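Local coordinates for protein phenazine-1-carboxylate N-methyltransferase (Pseudomonas aeruginosa, PDB 2IP2) that transfers a methyl group from S-adenosyl-L-methionine to phenazine-1-carboxylate, giving 5-methyl-phenazine-1-carboxylate on the pathway to the virulence pigment pyocyanin, at residues A[58-61]-A[62-65]; A[73-76]-A[77-81]; A[244-248]-A[249-253]; A[298-301]-A[302-306]. All blocks are in the same frame, centred on the assembly; numbering follows the deposited sequence.

Contact 1 (A[58-61]-A[62-65]); sequences IHRL and MRLL
Leu61 and Leu65, one helical turn apart, meet through CG of Leu61 and CD1 of Leu65 at 4.0 Å, their side chains crossing obliquely. Leu65 N bonds Leu61 O at 3.0 Å, the i to i+4 bond of the same turn. Both leucines reach helix 6-30, Leu61 packing on Cys24 and Val27. Ile58 and Met62 lie side by side, CG2 of Ile58 3.7 Å from CG of Met62, with Ile58 on helix 44-51 and Met62 on helix 33-38.

Arg63 works on another side of the helix. With CG anti to the backbone N (chi1 -169°) and a bend at chi3, its chain swings back over the preceding turn, and CD2 of His59 sits over one face of the guanidinium, the planes 57° apart. A water in the guanidinium plane accepts from Arg63 NE at 2.8 Å and donates to Arg60 O at 2.9 Å. Despite like charges, Arg60 and Arg63 both bridge to Asp288 of the second subunit, whose Gly297 O also bonds Arg60 NH2; His59 ND1 bonds Asp44. Apolar side chains packed on neighbouring helices and arginines turned to the partner subunit characterise this helix of the N-terminal, HTH-related dimerisation domain.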
loop_
_atom_site.group_PDB
_atom_site.type_symbol
_atom_site.label_atom_id
_atom_site.label_comp_id
_atom_site.label_asym_id
_atom_site.label_seq_id
_atom_site.Cartn_x
_atom_site.Cartn_y
_atom_site.Cartn_z
ATOM N N ILE A 58 19.793 -7.447 0.201
ATOM C CA ILE A 58 18.928 -8.609 0.114
ATOM C C ILE A 58 18.424 -9.050 1.461
ATOM O O ILE A 58 17.221 -9.374 1.622
ATOM C CB ILE A 58 19.561 -9.823 -0.670
ATOM C CG1 ILE A 58 19.840 -9.384 -2.114
ATOM C CG2 ILE A 58 18.622 -11.097 -0.563
ATOM C CD1 ILE A 58 18.612 -9.078 -3.055
ATOM N N HIS A 59 19.317 -9.042 2.426
ATOM C CA HIS A 59 18.956 -9.400 3.777
ATOM C C HIS A 59 17.805 -8.550 4.289
ATOM O O HIS A 59 16.832 -9.079 4.918
ATOM C CB HIS A 59 20.136 -9.264 4.748
ATOM C CG HIS A 59 19.788 -9.715 6.140
ATOM N ND1 HIS A 59 19.627 -11.050 6.460
ATOM C CD2 HIS A 59 19.515 -9.020 7.270
ATOM C CE1 HIS A 59 19.291 -11.155 7.739
ATOM N NE2 HIS A 59 19.209 -9.938 8.252
ATOM N N ARG A 60 17.896 -7.235 4.065
ATOM C CA ARG A 60 16.873 -6.339 4.612
ATOM C C ARG A 60 15.533 -6.476 3.888
ATOM O O ARG A 60 14.428 -6.401 4.496
ATOM C CB ARG A 60 17.379 -4.917 4.560
ATOM C CG ARG A 60 18.570 -4.714 5.559
ATOM C CD ARG A 60 19.360 -3.497 5.212
ATOM N NE ARG A 60 18.643 -2.291 5.661
ATOM C CZ ARG A 60 19.106 -1.054 5.583
ATOM N NH1 ARG A 60 20.256 -0.774 4.954
ATOM N NH2 ARG A 60 18.380 -0.054 6.095
ATOM N N LEU A 61 15.619 -6.643 2.574
ATOM C CA LEU A 61 14.398 -6.917 1.815
ATOM C C LEU A 61 13.747 -8.213 2.290
ATOM O O LEU A 61 12.536 -8.278 2.504
ATOM C CB LEU A 61 14.695 -6.933 0.285
ATOM C CG LEU A 61 13.502 -7.308 -0.659
ATOM C CD1 LEU A 61 12.399 -6.273 -0.549
ATOM C CD2 LEU A 61 14.096 -7.311 -2.087
ATOM N N MET A 62 14.549 -9.293 2.381
ATOM C CA MET A 62 13.990 -10.606 2.709
ATOM C C MET A 62 13.439 -10.609 4.159
ATOM O O MET A 62 12.410 -11.218 4.383
ATOM C CB MET A 62 15.036 -11.726 2.519
ATOM C CG MET A 62 15.460 -11.992 1.029
ATOM S SD MET A 62 14.047 -12.583 0.077
ATOM C CE MET A 62 13.507 -14.047 0.989
ATOM N N ARG A 63 14.141 -9.968 5.108
ATOM C CA ARG A 63 13.668 -9.814 6.478
ATOM C C ARG A 63 12.236 -9.231 6.506
ATOM O O ARG A 63 11.347 -9.743 7.215
ATOM C CB ARG A 63 14.589 -8.843 7.219
ATOM C CG ARG A 63 14.387 -8.779 8.662
ATOM C CD ARG A 63 15.737 -8.325 9.274
ATOM N NE ARG A 63 16.078 -6.948 8.926
ATOM C CZ ARG A 63 16.977 -6.268 9.606
ATOM N NH1 ARG A 63 17.596 -6.883 10.622
ATOM N NH2 ARG A 63 17.237 -5.002 9.320
ATOM N N LEU A 64 12.042 -8.171 5.720
ATOM C CA LEU A 64 10.739 -7.536 5.564
ATOM C C LEU A 64 9.684 -8.502 4.996
ATOM O O LEU A 64 8.582 -8.644 5.544
ATOM C CB LEU A 64 10.899 -6.310 4.637
ATOM C CG LEU A 64 9.668 -5.431 4.451
ATOM C CD1 LEU A 64 10.126 -4.038 4.063
ATOM C CD2 LEU A 64 8.721 -6.026 3.383
ATOM N N LEU A 65 10.001 -9.165 3.878
ATOM C CA LEU A 65 9.002 -9.998 3.204
ATOM C C LEU A 65 8.642 -11.189 4.093
ATOM O O LEU A 65 7.471 -11.582 4.140
ATOM C CB LEU A 65 9.530 -10.497 1.869
ATOM C CG LEU A 65 9.610 -9.326 0.870
ATOM C CD1 LEU A 65 10.375 -9.712 -0.407
ATOM C CD2 LEU A 65 8.205 -8.709 0.521
HETATM O O HOH W 1 14.681 -5.245 7.129
#

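Contact 2 (A[73-76]-A[77-81]); sequences GDTR and DGYAN
Asp74 OD1 accepts the backbone N-H of Asp77 at 2.9 Å in a nearly straight bond, with an N-H...O angle of 158° and the oxygen met nearly along its C-O axis. The carboxylate gets there because CG of Asp74 stands between its own backbone N and carbonyl carbon (chi1 66°), which folds it back over the turn. The cost is a close approach of like charges, Asp77 OD2 lying 3.5 Å from Asp74 OD1 with the carboxylate planes 40° apart; such a pair might raise the proton affinity of either acid.

Backbone pairing is slighter. Asp74 and Gly78 form an antiparallel hydrogen-bonded pair, but the bond from Asp74 N to Gly78 O is weak at 3.4 Å, and the reverse one is doubtful. Next to it, Gly73 and Tyr79 make a non-hydrogen-bonded pair. This is the tip of the beta hairpin joining strands 71-72 and 78-81, consistent with the wing of a winged-helix-type dimerisation domain. Gly73 has a positive phi at the corner of the chain, and at Gly78 a beta carbon would be jammed against the preceding carbonyl oxygen.

Tyr79 lies under the turn. One face of its ring receives the Asp74-Thr75 peptide, Thr75 N standing 3.8 Å above the plane of the Tyr79 ring and offset toward the rim. A water then joins the two, accepting from Thr75 N at 2.8 Å and donating to Tyr79 OH at 2.9 Å. Further out, Asp44 at the start of helix 44-51 fixes both residues: its OD1 bonds Tyr79 OH, and its backbone N bonds Thr75 OG1.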
loop_
_atom_site.group_PDB
_atom_site.type_symbol
_atom_site.label_atom_id
_atom_site.label_comp_id
_atom_site.label_asym_id
_atom_site.label_seq_id
_atom_site.Cartn_x
_atom_site.Cartn_y
_atom_site.Cartn_z
ATOM N N GLY A 73 11.752 -18.770 6.372
ATOM C CA GLY A 73 13.104 -19.251 6.661
ATOM C C GLY A 73 14.057 -18.104 6.861
ATOM O O GLY A 73 13.632 -16.991 7.118
ATOM N N ASP A 74 15.349 -18.360 6.687
ATOM C CA ASP A 74 16.376 -17.347 6.979
ATOM C C ASP A 74 17.609 -17.629 6.162
ATOM O O ASP A 74 17.641 -18.633 5.524
ATOM C CB ASP A 74 16.683 -17.289 8.494
ATOM C CG ASP A 74 17.344 -18.553 9.041
ATOM O OD1 ASP A 74 17.967 -19.352 8.323
ATOM O OD2 ASP A 74 17.246 -18.732 10.269
ATOM N N THR A 75 18.572 -16.720 6.117
ATOM C CA THR A 75 19.714 -16.892 5.227
ATOM C C THR A 75 20.600 -18.116 5.567
ATOM O O THR A 75 21.173 -18.711 4.679
ATOM C CB THR A 75 20.562 -15.614 5.140
ATOM O OG1 THR A 75 21.516 -15.750 4.084
ATOM C CG2 THR A 75 21.256 -15.306 6.500
ATOM N N ARG A 76 20.710 -18.448 6.849
ATOM C CA ARG A 76 21.626 -19.510 7.270
ATOM C C ARG A 76 21.107 -20.868 6.807
ATOM O O ARG A 76 21.781 -21.560 6.052
ATOM C CB ARG A 76 21.829 -19.492 8.787
ATOM C CG ARG A 76 23.153 -20.185 9.161
ATOM C CD ARG A 76 23.755 -19.600 10.397
ATOM N NE ARG A 76 24.724 -18.557 10.088
ATOM C CZ ARG A 76 25.130 -17.683 10.993
ATOM N NH1 ARG A 76 24.612 -17.740 12.204
ATOM N NH2 ARG A 76 26.020 -16.740 10.683
ATOM N N ASP A 77 19.876 -21.204 7.230
ATOM C CA ASP A 77 19.277 -22.485 6.856
ATOM C C ASP A 77 18.713 -22.435 5.439
ATOM O O ASP A 77 18.475 -23.482 4.810
ATOM C CB ASP A 77 18.167 -22.862 7.847
ATOM C CG ASP A 77 18.639 -22.818 9.304
ATOM O OD1 ASP A 77 19.789 -23.249 9.553
ATOM O OD2 ASP A 77 17.874 -22.314 10.188
ATOM N N GLY A 78 18.501 -21.219 4.930
ATOM C CA GLY A 78 17.984 -21.041 3.595
ATOM C C GLY A 78 16.570 -20.474 3.578
ATOM O O GLY A 78 15.762 -20.798 4.408
ATOM N N TYR A 79 16.271 -19.595 2.681
ATOM C CA TYR A 79 14.907 -19.070 2.464
ATOM C C TYR A 79 14.073 -20.098 1.737
ATOM O O TYR A 79 14.620 -20.951 1.045
ATOM C CB TYR A 79 15.002 -17.829 1.586
ATOM C CG TYR A 79 15.630 -16.670 2.289
ATOM C CD1 TYR A 79 15.034 -16.118 3.438
ATOM C CD2 TYR A 79 16.808 -16.126 1.814
ATOM C CE1 TYR A 79 15.638 -15.031 4.119
ATOM C CE2 TYR A 79 17.420 -15.030 2.467
ATOM C CZ TYR A 79 16.822 -14.474 3.593
ATOM O OH TYR A 79 17.430 -13.429 4.248
ATOM N N ALA A 80 12.745 -19.970 1.804
ATOM C CA ALA A 80 11.876 -20.935 1.141
ATOM C C ALA A 80 10.565 -20.222 0.777
ATOM O O ALA A 80 10.179 -19.247 1.438
ATOM C CB ALA A 80 11.588 -22.159 2.116
ATOM N N ASN A 81 9.885 -20.707 -0.255
ATOM C CA ASN A 81 8.576 -20.150 -0.597
ATOM C C ASN A 81 7.470 -20.481 0.422
ATOM O O ASN A 81 7.593 -21.449 1.197
ATOM C CB ASN A 81 8.213 -20.583 -2.028
ATOM C CG ASN A 81 8.950 -19.749 -3.062
ATOM O OD1 ASN A 81 8.875 -18.511 -3.025
ATOM N ND2 ASN A 81 9.722 -20.404 -3.942
HETATM O O HOH W 2 17.956 -14.122 7.013
#

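Contact 3 (A[244-248]-A[249-253]); sequences GDLDE and AASLR
Ala249 CB stands 3.7 Å from OD1 of Asp247, a light contact in the first turn of helix 248-261, whose N-cap is Asp247. The next residue makes the capping bond itself: Ala250 N donates to Asp247 OD1 at 2.7 Å, with an N-H...O angle of 167° and the acceptor approached nearly end-on. Asp247 reaches this N-H because its CG sits between the backbone N and the carbonyl carbon (chi1 68°), which turns the carboxylate over the end of the helix. The methyl of Ala250 also takes CD2 of Leu246 at 3.9 Å, so the residue before the cap leans on the first turn.

Ser251 grips Asp247 O twice. Its backbone N comes in at 2.9 Å, while its OG, also at 2.9 Å, approaches from well above the carbonyl plane, 43° out of it. OG also packs against CB of Leu246 at 3.3 Å, and Ser251 packs further on Leu308 and Arg300.

Leu252 N continues the helical pattern by bonding Glu248 O at 2.9 Å. Its CD1 lies against Glu248 OE1 at 3.8 Å, the two side chains crossing; the carboxylate finds its charged partner in Arg311 of helix 302-311, on which Leu252 also packs.

The helix thus starts with an acidic side chain at its N-terminus, where the helix dipole would favour a negative charge and probably lower the carboxylate's proton affinity, while two bonds tie the carbonyl of the cap residue to Ser251 in the first turn.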
loop_
_atom_site.group_PDB
_atom_site.type_symbol
_atom_site.label_atom_id
_atom_site.label_comp_id
_atom_site.label_asym_id
_atom_site.label_seq_id
_atom_site.Cartn_x
_atom_site.Cartn_y
_atom_site.Cartn_z
ATOM N N GLY A 244 -21.227 -4.653 -17.269
ATOM C CA GLY A 244 -20.640 -3.471 -16.599
ATOM C C GLY A 244 -20.406 -2.295 -17.528
ATOM O O GLY A 244 -20.476 -1.123 -17.130
ATOM N N ASP A 245 -20.145 -2.599 -18.790
ATOM C CA ASP A 245 -19.779 -1.560 -19.710
ATOM C C ASP A 245 -20.968 -1.023 -20.512
ATOM O O ASP A 245 -20.799 -0.069 -21.289
ATOM C CB ASP A 245 -18.694 -2.068 -20.667
ATOM C CG ASP A 245 -17.945 -0.937 -21.368
ATOM O OD1 ASP A 245 -18.091 0.242 -20.962
ATOM O OD2 ASP A 245 -17.203 -1.235 -22.329
ATOM N N LEU A 246 -22.154 -1.611 -20.296
ATOM C CA LEU A 246 -23.340 -1.390 -21.126
ATOM C C LEU A 246 -24.355 -0.501 -20.417
ATOM O O LEU A 246 -24.568 -0.660 -19.225
ATOM C CB LEU A 246 -24.009 -2.733 -21.489
ATOM C CG LEU A 246 -23.314 -3.736 -22.440
ATOM C CD1 LEU A 246 -24.270 -4.926 -22.672
ATOM C CD2 LEU A 246 -22.934 -3.110 -23.750
ATOM N N ASP A 247 -24.964 0.435 -21.152
ATOM C CA ASP A 247 -26.091 1.222 -20.593
ATOM C C ASP A 247 -27.383 0.389 -20.516
ATOM O O ASP A 247 -27.397 -0.788 -20.929
ATOM C CB ASP A 247 -26.283 2.539 -21.367
ATOM C CG ASP A 247 -26.780 2.352 -22.819
ATOM O OD1 ASP A 247 -27.238 1.248 -23.232
ATOM O OD2 ASP A 247 -26.721 3.364 -23.556
ATOM N N GLU A 248 -28.456 0.986 -19.986
ATOM C CA GLU A 248 -29.762 0.342 -19.876
ATOM C C GLU A 248 -30.259 -0.249 -21.184
ATOM O O GLU A 248 -30.593 -1.440 -21.255
ATOM C CB GLU A 248 -30.816 1.349 -19.394
ATOM C CG GLU A 248 -31.199 1.199 -17.959
ATOM C CD GLU A 248 -31.913 -0.112 -17.666
ATOM O OE1 GLU A 248 -33.005 -0.394 -18.216
ATOM O OE2 GLU A 248 -31.377 -0.844 -16.825
ATOM N N ALA A 249 -30.353 0.612 -22.194
ATOM C CA ALA A 249 -30.811 0.215 -23.522
ATOM C C ALA A 249 -30.045 -1.005 -24.059
ATOM O O ALA A 249 -30.671 -1.997 -24.473
ATOM C CB ALA A 249 -30.701 1.395 -24.522
ATOM N N ALA A 250 -28.710 -0.883 -24.095
ATOM C CA ALA A 250 -27.830 -1.937 -24.625
ATOM C C ALA A 250 -27.957 -3.235 -23.831
ATOM O O ALA A 250 -28.045 -4.321 -24.434
ATOM C CB ALA A 250 -26.345 -1.443 -24.705
ATOM N N SER A 251 -28.035 -3.124 -22.496
ATOM C CA SER A 251 -28.172 -4.305 -21.651
ATOM C C SER A 251 -29.484 -5.006 -21.890
ATOM O O SER A 251 -29.558 -6.236 -21.806
ATOM C CB SER A 251 -28.017 -3.998 -20.153
ATOM O OG SER A 251 -26.751 -3.411 -19.853
ATOM N N LEU A 252 -30.538 -4.238 -22.184
ATOM C CA LEU A 252 -31.818 -4.889 -22.388
ATOM C C LEU A 252 -31.838 -5.542 -23.778
ATOM O O LEU A 252 -32.431 -6.611 -23.928
ATOM C CB LEU A 252 -33.009 -3.911 -22.162
ATOM C CG LEU A 252 -33.439 -3.478 -20.745
ATOM C CD1 LEU A 252 -34.651 -2.558 -20.890
ATOM C CD2 LEU A 252 -33.778 -4.631 -19.792
ATOM N N ARG A 253 -31.161 -4.956 -24.761
ATOM C CA ARG A 253 -31.054 -5.638 -26.064
ATOM C C ARG A 253 -30.311 -6.977 -25.913
ATOM O O ARG A 253 -30.770 -7.992 -26.410
ATOM C CB ARG A 253 -30.367 -4.820 -27.155
ATOM C CG ARG A 253 -31.062 -3.502 -27.607
ATOM C CD ARG A 253 -30.515 -3.015 -28.978
ATOM N NE ARG A 253 -30.758 -4.008 -30.032
ATOM C CZ ARG A 253 -31.896 -4.120 -30.728
ATOM N NH1 ARG A 253 -32.903 -3.269 -30.517
ATOM N NH2 ARG A 253 -32.014 -5.069 -31.651
#

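Contact 4 (A[298-301]-A[302-306]); sequences RHRT and TEEVV
Thr301 places OG1 between its backbone N and carbonyl carbon (chi1 60°), facing the first turn of helix 302-311, while Glu304 sends CG beside its own backbone N (chi1 -68°) and then runs extended back toward the loop. Together these torsions close a capping box, the reciprocal motif of a helix N-terminus. In one direction Glu304 N donates to Thr301 OG1 at 3.0 Å in a fairly straight bond; in the other, Thr301 N donates to Glu304 OE1, also at 3.0 Å. The carboxylate oxygen is met on its anti side, 30° out of the carboxylate plane. Threonine and glutamate side chains cross at about a right angle.

The ordinary helical ladder starts at the same residue, with Val305 N bonded to Thr301 O at 3.0 Å. Just before the cap, Arg300 lies across Glu304 and Val305: its CB is 3.7 Å from Glu304 OE1 and equally 3.7 Å from Val305 CG2, and its CD is 3.8 Å from that same methyl. Arg300 extends from CG to NE, carrying its guanidinium away from Glu304 to the carbonyls of Ile243 and Leu246, so the cap is tied to the loop after strand 236-240. Thr302 OG1 bonds Thr274 OG1, and Val305 packs on Ile329 of strand 326-333, setting the helix against the Rossmann-like sheet of the methyltransferase domain. Upstream, Arg298 forms a salt bridge with Glu56 of the second subunit. Within the box, CG of Glu304 lies 2.9 Å from Thr301 OG1, where the side chain turns back to the loop.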
loop_
_atom_site.group_PDB
_atom_site.type_symbol
_atom_site.label_atom_id
_atom_site.label_comp_id
_atom_site.label_asym_id
_atom_site.label_seq_id
_atom_site.Cartn_x
_atom_site.Cartn_y
_atom_site.Cartn_z
ATOM N N ARG A 298 -17.008 1.664 -14.024
ATOM C CA ARG A 298 -17.533 1.510 -12.660
ATOM C C ARG A 298 -18.267 0.179 -12.472
ATOM O O ARG A 298 -18.681 -0.431 -13.446
ATOM C CB ARG A 298 -18.459 2.667 -12.259
ATOM C CG ARG A 298 -19.853 2.683 -12.897
ATOM C CD ARG A 298 -19.851 3.390 -14.252
ATOM N NE ARG A 298 -18.977 4.579 -14.331
ATOM C CZ ARG A 298 -19.383 5.850 -14.208
ATOM N NH1 ARG A 298 -20.660 6.146 -13.985
ATOM N NH2 ARG A 298 -18.502 6.842 -14.307
ATOM N N HIS A 299 -18.415 -0.254 -11.222
ATOM C CA HIS A 299 -19.181 -1.461 -10.917
ATOM C C HIS A 299 -20.640 -1.105 -10.566
ATOM O O HIS A 299 -20.937 -0.006 -10.072
ATOM C CB HIS A 299 -18.480 -2.294 -9.822
ATOM C CG HIS A 299 -17.134 -2.841 -10.229
ATOM N ND1 HIS A 299 -16.973 -3.744 -11.256
ATOM C CD2 HIS A 299 -15.896 -2.647 -9.718
ATOM C CE1 HIS A 299 -15.697 -4.060 -11.384
ATOM N NE2 HIS A 299 -15.021 -3.419 -10.451
ATOM N N ARG A 300 -21.575 -2.011 -10.879
ATOM C CA ARG A 300 -22.946 -1.885 -10.407
ATOM C C ARG A 300 -23.114 -2.490 -9.029
ATOM O O ARG A 300 -22.355 -3.338 -8.606
ATOM C CB ARG A 300 -23.883 -2.614 -11.358
ATOM C CG ARG A 300 -24.238 -1.838 -12.652
ATOM C CD ARG A 300 -25.374 -2.551 -13.345
ATOM N NE ARG A 300 -25.940 -1.795 -14.463
ATOM C CZ ARG A 300 -25.465 -1.854 -15.704
ATOM N NH1 ARG A 300 -24.393 -2.609 -15.975
ATOM N NH2 ARG A 300 -26.052 -1.165 -16.676
ATOM N N THR A 301 -24.155 -2.093 -8.315
ATOM C CA THR A 301 -24.473 -2.822 -7.114
ATOM C C THR A 301 -25.101 -4.137 -7.561
ATOM O O THR A 301 -25.650 -4.266 -8.688
ATOM C CB THR A 301 -25.490 -2.085 -6.206
ATOM O OG1 THR A 301 -26.703 -1.880 -6.935
ATOM C CG2 THR A 301 -24.915 -0.743 -5.665
ATOM N N THR A 302 -25.010 -5.106 -6.685
ATOM C CA THR A 302 -25.628 -6.418 -6.898
ATOM C C THR A 302 -27.115 -6.243 -7.173
ATOM O O THR A 302 -27.659 -6.853 -8.112
ATOM C CB THR A 302 -25.453 -7.296 -5.649
ATOM O OG1 THR A 302 -24.050 -7.407 -5.335
ATOM C CG2 THR A 302 -26.059 -8.693 -5.882
ATOM N N GLU A 303 -27.762 -5.425 -6.328
ATOM C CA GLU A 303 -29.182 -5.073 -6.513
ATOM C C GLU A 303 -29.470 -4.546 -7.922
ATOM O O GLU A 303 -30.434 -4.973 -8.551
ATOM C CB GLU A 303 -29.648 -4.058 -5.449
ATOM C CG GLU A 303 -31.141 -3.665 -5.597
ATOM C CD GLU A 303 -31.819 -3.190 -4.269
ATOM O OE1 GLU A 303 -31.165 -2.430 -3.496
ATOM O OE2 GLU A 303 -33.010 -3.575 -4.020
ATOM N N GLU A 304 -28.672 -3.593 -8.399
ATOM C CA GLU A 304 -28.836 -3.060 -9.747
ATOM C C GLU A 304 -28.748 -4.201 -10.766
ATOM O O GLU A 304 -29.482 -4.190 -11.755
ATOM C CB GLU A 304 -27.808 -1.967 -10.058
ATOM C CG GLU A 304 -27.971 -0.642 -9.244
ATOM C CD GLU A 304 -26.839 0.428 -9.458
ATOM O OE1 GLU A 304 -25.633 0.102 -9.625
ATOM O OE2 GLU A 304 -27.157 1.641 -9.436
ATOM N N VAL A 305 -27.891 -5.196 -10.535
ATOM C CA VAL A 305 -27.743 -6.235 -11.572
ATOM C C VAL A 305 -28.975 -7.157 -11.563
ATOM O O VAL A 305 -29.525 -7.513 -12.591
ATOM C CB VAL A 305 -26.407 -7.016 -11.468
ATOM C CG1 VAL A 305 -26.435 -8.230 -12.421
ATOM C CG2 VAL A 305 -25.181 -6.041 -11.771
ATOM N N VAL A 306 -29.422 -7.487 -10.372
ATOM C CA VAL A 306 -30.608 -8.317 -10.190
ATOM C C VAL A 306 -31.835 -7.626 -10.821
ATOM O O VAL A 306 -32.589 -8.268 -11.596
ATOM C CB VAL A 306 -30.791 -8.634 -8.691
ATOM C CG1 VAL A 306 -32.179 -9.166 -8.388
ATOM C CG2 VAL A 306 -29.679 -9.635 -8.180
#

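Overall arrangement
Contacts 1 and 2 belong to the dimerisation domain, contacts 3 and 4 to the methyltransferase domain; the centres of contacts 2 and 3 stand about 53 Å apart. Only contact 1 is largely buried, and there apolar packing on one side is joined with arginines facing the partner subunit, whereas the others are a hairpin turn and two helix starts at the surface, governed by polar bonds. Contacts 1 and 2 meet where Met62 CB lies 3.4 Å from Tyr79 OH. Contacts 3 and 4 are both helix N-caps, one by aspartate alone, the other a reciprocal box, linked by the arginine tie from Arg300. Contacts 1 and 4 both reach the second subunit, through Arg60, Arg63 and Arg298.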